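Local atomic coordinates of agmatinase (Burkholderia thailandensis, PDB entry 4DZ4), a protein that probably hydrolyses agmatine to putrescine and urea, as a manganese-dependent member of the arginase family. Residues 164-169 and 204-209; 169-174 and 183-188. One frame throughout, in Å; residues are numbered along the deposited sequence.

Contact 1. Residues 164-169 and 204-209; sequences AHCDTW and TWNDDY. With MN (manganese (II) ion), chain Q; MN (manganese (II) ion), chain P; EDO (1,2-ethanediol), chain R.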
# COMPACT_ATOMS: atom_id res chain seq x y z
N ALA B 164 -8.45 20.19 -12.63
CA ALA B 164 -8.02 21.16 -11.62
C ALA B 164 -7.17 22.29 -12.23
O ALA B 164 -7.00 23.34 -11.60
CB ALA B 164 -7.21 20.46 -10.52
N HIS B 165 -6.62 22.04 -13.43
CA HIS B 165 -5.62 22.91 -14.09
C HIS B 165 -6.09 23.38 -15.47
O HIS B 165 -6.62 22.62 -16.26
CB HIS B 165 -4.31 22.14 -14.31
CG HIS B 165 -3.78 21.49 -13.06
ND1 HIS B 165 -4.06 20.20 -12.73
CD2 HIS B 165 -2.96 21.98 -12.06
CE1 HIS B 165 -3.46 19.91 -11.55
NE2 HIS B 165 -2.77 20.99 -11.16
N CYS B 166 -5.84 24.64 -15.76
CA CYS B 166 -6.24 25.22 -17.05
C CYS B 166 -5.38 24.76 -18.22
O CYS B 166 -5.83 24.76 -19.39
CB CYS B 166 -6.22 26.74 -16.96
SG CYS B 166 -4.58 27.44 -16.64
N ASP B 167 -4.14 24.36 -17.91
CA ASP B 167 -3.16 23.93 -18.93
C ASP B 167 -2.97 24.96 -20.04
O ASP B 167 -2.63 24.61 -21.19
CB ASP B 167 -3.52 22.53 -19.45
CG ASP B 167 -3.55 21.49 -18.31
OD1 ASP B 167 -2.88 21.74 -17.27
OD2 ASP B 167 -4.23 20.45 -18.45
N THR B 168 -3.17 26.23 -19.71
CA THR B 168 -2.99 27.34 -20.64
C THR B 168 -1.90 28.33 -20.18
O THR B 168 -1.85 29.45 -20.66
CB THR B 168 -4.33 28.10 -20.85
OG1 THR B 168 -4.88 28.46 -19.57
CG2 THR B 168 -5.34 27.25 -21.60
N TRP B 169 -1.01 27.90 -19.27
CA TRP B 169 0.14 28.72 -18.88
C TRP B 169 1.02 28.96 -20.08
O TRP B 169 1.21 28.04 -20.89
CB TRP B 169 0.90 28.05 -17.74
CG TRP B 169 0.09 28.08 -16.46
CD1 TRP B 169 -0.15 29.18 -15.62
CD2 TRP B 169 -0.67 26.98 -15.88
NE1 TRP B 169 -0.97 28.82 -14.57
CE2 TRP B 169 -1.32 27.52 -14.67
CE3 TRP B 169 -0.86 25.65 -16.21
CZ2 TRP B 169 -2.14 26.73 -13.85
CZ3 TRP B 169 -1.68 24.85 -15.37
CH2 TRP B 169 -2.29 25.39 -14.22
N THR B 204 -6.61 26.15 -9.78
CA THR B 204 -5.24 26.64 -9.79
C THR B 204 -5.19 27.91 -10.62
O THR B 204 -6.09 28.15 -11.45
CB THR B 204 -4.23 25.62 -10.36
OG1 THR B 204 -4.71 25.07 -11.59
CG2 THR B 204 -3.98 24.49 -9.34
N TRP B 205 -4.17 28.71 -10.36
CA TRP B 205 -4.14 30.09 -10.84
C TRP B 205 -3.35 30.29 -12.11
O TRP B 205 -2.22 29.82 -12.22
CB TRP B 205 -3.56 31.03 -9.77
CG TRP B 205 -3.61 32.46 -10.23
CD1 TRP B 205 -2.59 33.22 -10.79
CD2 TRP B 205 -4.78 33.32 -10.28
NE1 TRP B 205 -3.03 34.48 -11.11
CE2 TRP B 205 -4.34 34.60 -10.84
CE3 TRP B 205 -6.12 33.16 -9.88
CZ2 TRP B 205 -5.21 35.67 -11.02
CZ3 TRP B 205 -6.98 34.26 -10.06
CH2 TRP B 205 -6.53 35.48 -10.61
N ASN B 206 -3.93 31.06 -13.03
CA ASN B 206 -3.19 31.56 -14.21
C ASN B 206 -3.47 33.05 -14.34
O ASN B 206 -4.61 33.49 -14.17
CB ASN B 206 -3.70 30.82 -15.46
CG ASN B 206 -2.86 31.07 -16.71
OD1 ASN B 206 -2.01 31.96 -16.79
ND2 ASN B 206 -3.16 30.29 -17.75
N ASP B 207 -2.42 33.83 -14.59
CA ASP B 207 -2.56 35.28 -14.83
C ASP B 207 -3.37 35.55 -16.12
O ASP B 207 -3.90 36.65 -16.31
CB ASP B 207 -1.19 35.95 -14.94
CG ASP B 207 -0.49 36.11 -13.59
OD1 ASP B 207 -1.16 36.16 -12.52
OD2 ASP B 207 0.76 36.20 -13.60
N ASP B 208 -3.44 34.58 -17.01
CA ASP B 208 -4.12 34.79 -18.29
C ASP B 208 -4.78 33.49 -18.76
O ASP B 208 -4.13 32.64 -19.35
CB ASP B 208 -3.12 35.36 -19.31
CG ASP B 208 -3.77 35.75 -20.62
OD1 ASP B 208 -4.99 35.57 -20.79
OD2 ASP B 208 -3.03 36.23 -21.50
N TYR B 209 -6.08 33.37 -18.51
CA TYR B 209 -6.84 32.17 -18.86
C TYR B 209 -7.28 32.23 -20.34
O TYR B 209 -8.05 31.36 -20.79
CB TYR B 209 -8.08 32.01 -17.96
CG TYR B 209 -7.78 31.59 -16.53
CD1 TYR B 209 -7.47 30.26 -16.21
CD2 TYR B 209 -7.82 32.53 -15.49
CE1 TYR B 209 -7.21 29.88 -14.89
CE2 TYR B 209 -7.57 32.16 -14.17
CZ TYR B 209 -7.26 30.84 -13.87
OH TYR B 209 -7.01 30.51 -12.54
MN MN Q . -4.81 18.55 -14.16
MN MN P . -4.57 18.80 -17.37
C1 EDO R . 0.81 32.79 -12.84
O1 EDO R . 0.11 32.42 -14.06
C2 EDO R . 1.33 31.59 -12.02
O2 EDO R . 0.33 31.08 -11.10
O HOH W 1 -5.58 26.50 -13.65
O HOH W 2 -3.66 19.28 -15.72
O HOH W 3 -7.53 28.88 -19.46
O HOH W 4 -1.71 32.25 -20.59
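Trp-169 and Asn-206 face each other where the metal-binding loop after strand 158-162 of the arginase fold meets the loop after strand 198-202. Loop 164-169 also supplies two ligands of the two-manganese site, which His-139, Asp-163, Asp-246 and Asp-248 complete. His-165 ND1 binds one manganese at 2.3 Å and Asp-167 OD2 the other at 2.0 Å. A water bridges the two ions and donates to Asp-167 OD1.

Thr-204 OG1 lies 3.6 Å from His-165 CD2 and donates to Ala-164 O at 2.9 Å. It also accepts from a second water, which bridges Cys-166 N and Thr-204 O.

The indole N-H of Trp-169 is bonded to the backbone O of Trp-205: NE1 to O is 2.8 Å, and the acceptor lies in the ring plane. The Asn-206 side chain slides past the indole in the opposite direction, with ring and amide planes 28° apart. Its ND2 stands over one face, toward the rim, and Cys-166 SG lies over the same face. CG of Asn-206 is anti to its backbone N (chi1 -171°), which points it toward 164-169. ND2 makes three weak hydrogen bonds, to Cys-166 SG, Thr-168 O and Thr-168 OG1.

CB of Cys-166 meets the edge of the Tyr-209 ring, 3.8 Å from CD1, and Tyr-209 OH donates to Thr-204 O. Leu-83 of a second subunit packs on Trp-169 and Thr-204. OD1 of Asn-206 accepts from Asp-208 N at 3.0 Å, an Asx turn that holds the amide from its other end.

Contact 2. Residues 169-174 and 183-188; sequences WADDAP and FYKAVK
Tyr-184 presents one ring face to Ala-170. CG of Tyr-184 is anti to its backbone N (chi1 176°), and the side chain turns that face of the ring to the backbone of Ala-170 and Asp-171. Ala-170 CA sits over the ring centre, 3.7 Å from the centroid and 11° off the ring normal. This is a CH-pi contact. Asp-171 N lies over the same face, nearer the rim, about 3.6 Å from both CD2 and CE2 of Tyr-184. The methyl of Ala-170 touches CE1, and Trp-169 O approaches Tyr-184 CB at 3.5 Å.

The 169-174 part of the loop after strand 158-162 of the arginase fold packs on helix 182-188, the helix that follows it, at the surface. Tyr-184 meets the first half of this segment.

Lys-185 takes the second half. Its chain is extended beyond CG and brings NZ to two successive backbone carbonyls. NZ bonds to Pro-174 O at 2.9 Å, from above the carbonyl plane (61° out of it), and weakly to Ala-173 O at 3.3 Å. A further partner of NZ is Ser-176 OG. The Asp-171 carboxylate lies close by, with OD2 4.1 Å from Lys-185 NZ, too far for a salt bridge; the opposite charges probably attract. OD2 of Asp-171 is bonded to Ser-176 OG and Thr-181 OG1. OD1 of Asp-171 accepts from Ala-173 N at 3.1 Å in an Asx turn, met from above the carboxylate plane. One turn on from Tyr-184, Lys-188 CG lies over the opposite face of the tyrosine ring, toward the rim.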
# COMPACT_ATOMS: atom_id res chain seq x y z
N TRP B 169 -1.01 27.90 -19.27
CA TRP B 169 0.14 28.72 -18.88
C TRP B 169 1.02 28.96 -20.08
O TRP B 169 1.21 28.04 -20.89
CB TRP B 169 0.90 28.05 -17.74
CG TRP B 169 0.09 28.08 -16.46
CD1 TRP B 169 -0.15 29.18 -15.62
CD2 TRP B 169 -0.67 26.98 -15.88
NE1 TRP B 169 -0.97 28.82 -14.57
CE2 TRP B 169 -1.32 27.52 -14.67
CE3 TRP B 169 -0.86 25.65 -16.21
CZ2 TRP B 169 -2.14 26.73 -13.85
CZ3 TRP B 169 -1.68 24.85 -15.37
CH2 TRP B 169 -2.29 25.39 -14.22
N ALA B 170 1.55 30.17 -20.21
CA ALA B 170 2.30 30.55 -21.41
C ALA B 170 3.59 29.73 -21.55
O ALA B 170 4.27 29.42 -20.56
CB ALA B 170 2.59 32.05 -21.41
N ASP B 171 3.91 29.37 -22.79
CA ASP B 171 5.11 28.60 -23.07
C ASP B 171 5.63 29.11 -24.41
O ASP B 171 4.99 28.91 -25.43
CB ASP B 171 4.75 27.12 -23.18
CG ASP B 171 5.97 26.20 -23.21
OD1 ASP B 171 7.06 26.67 -23.59
OD2 ASP B 171 5.82 25.00 -22.87
N ASP B 172 6.79 29.73 -24.41
CA ASP B 172 7.27 30.32 -25.67
C ASP B 172 8.02 29.31 -26.54
O ASP B 172 8.59 29.71 -27.56
CB ASP B 172 8.11 31.57 -25.40
N ALA B 173 7.99 28.03 -26.17
CA ALA B 173 8.63 26.97 -26.97
C ALA B 173 7.59 25.99 -27.49
O ALA B 173 7.19 25.06 -26.79
CB ALA B 173 9.67 26.22 -26.15
N PRO B 174 7.16 26.16 -28.76
CA PRO B 174 6.13 25.27 -29.29
C PRO B 174 6.50 23.80 -29.19
O PRO B 174 5.62 22.99 -28.98
CB PRO B 174 6.06 25.69 -30.78
CG PRO B 174 6.41 27.12 -30.75
CD PRO B 174 7.54 27.20 -29.74
N PHE B 183 -2.61 23.57 -24.01
CA PHE B 183 -3.82 24.33 -24.43
C PHE B 183 -3.56 25.81 -24.69
O PHE B 183 -4.35 26.45 -25.38
CB PHE B 183 -5.05 24.13 -23.51
CG PHE B 183 -5.54 22.68 -23.45
CD1 PHE B 183 -5.35 21.80 -24.52
CD2 PHE B 183 -6.22 22.22 -22.34
CE1 PHE B 183 -5.79 20.48 -24.47
CE2 PHE B 183 -6.67 20.90 -22.28
CZ PHE B 183 -6.45 20.02 -23.33
N TYR B 184 -2.47 26.35 -24.13
CA TYR B 184 -1.96 27.62 -24.61
C TYR B 184 -1.63 27.48 -26.09
O TYR B 184 -2.02 28.32 -26.90
CB TYR B 184 -0.72 28.04 -23.81
CG TYR B 184 -0.03 29.31 -24.27
CD1 TYR B 184 -0.47 30.58 -23.85
CD2 TYR B 184 1.10 29.24 -25.11
CE1 TYR B 184 0.20 31.73 -24.27
CE2 TYR B 184 1.75 30.39 -25.54
CZ TYR B 184 1.30 31.62 -25.12
OH TYR B 184 1.98 32.74 -25.53
N LYS B 185 -0.90 26.41 -26.44
CA LYS B 185 -0.53 26.21 -27.85
C LYS B 185 -1.78 26.00 -28.71
O LYS B 185 -1.87 26.55 -29.80
CB LYS B 185 0.45 25.03 -27.97
CG LYS B 185 1.72 25.27 -27.14
CD LYS B 185 2.64 24.05 -27.19
CE LYS B 185 3.81 24.23 -26.23
NZ LYS B 185 4.64 22.97 -26.29
N ALA B 186 -2.74 25.22 -28.22
CA ALA B 186 -4.00 24.95 -28.94
C ALA B 186 -4.76 26.27 -29.22
O ALA B 186 -5.27 26.46 -30.31
CB ALA B 186 -4.88 23.98 -28.17
N VAL B 187 -4.80 27.18 -28.24
CA VAL B 187 -5.42 28.49 -28.47
C VAL B 187 -4.64 29.34 -29.48
O VAL B 187 -5.22 29.91 -30.41
CB VAL B 187 -5.64 29.29 -27.17
CG1 VAL B 187 -6.04 30.74 -27.51
CG2 VAL B 187 -6.71 28.61 -26.33
N LYS B 188 -3.32 29.39 -29.31
CA LYS B 188 -2.50 30.14 -30.25
C LYS B 188 -2.58 29.57 -31.70
O LYS B 188 -2.52 30.33 -32.67
CB LYS B 188 -1.05 30.21 -29.75
CG LYS B 188 -0.92 30.96 -28.42
CD LYS B 188 -1.34 32.43 -28.47
CE LYS B 188 -1.95 32.83 -27.14
NZ LYS B 188 -2.47 34.23 -27.10

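From the N terminus, the chain leaves strand 158-162 and enters the metal-binding loop, whose residues 164-169 form the first side of contact 1. Trp-169 belongs to both contacts: its indole serves contact 1 and its carbonyl contact 2. In contact 2, helix 182-188 comes back against 169-174 and closes a short loop. The chain runs on through strand 198-202 before 204-209 closes the larger loop of contact 1. Apart from the shared Trp-169, contact 2 falls within the span of contact 1, and the two do not cross. They also touch directly: Asp-167 O and Phe-183 N are 3.0 Å apart, a probable hydrogen bond. Together they tie the manganese loop to a neighbouring loop and a helix.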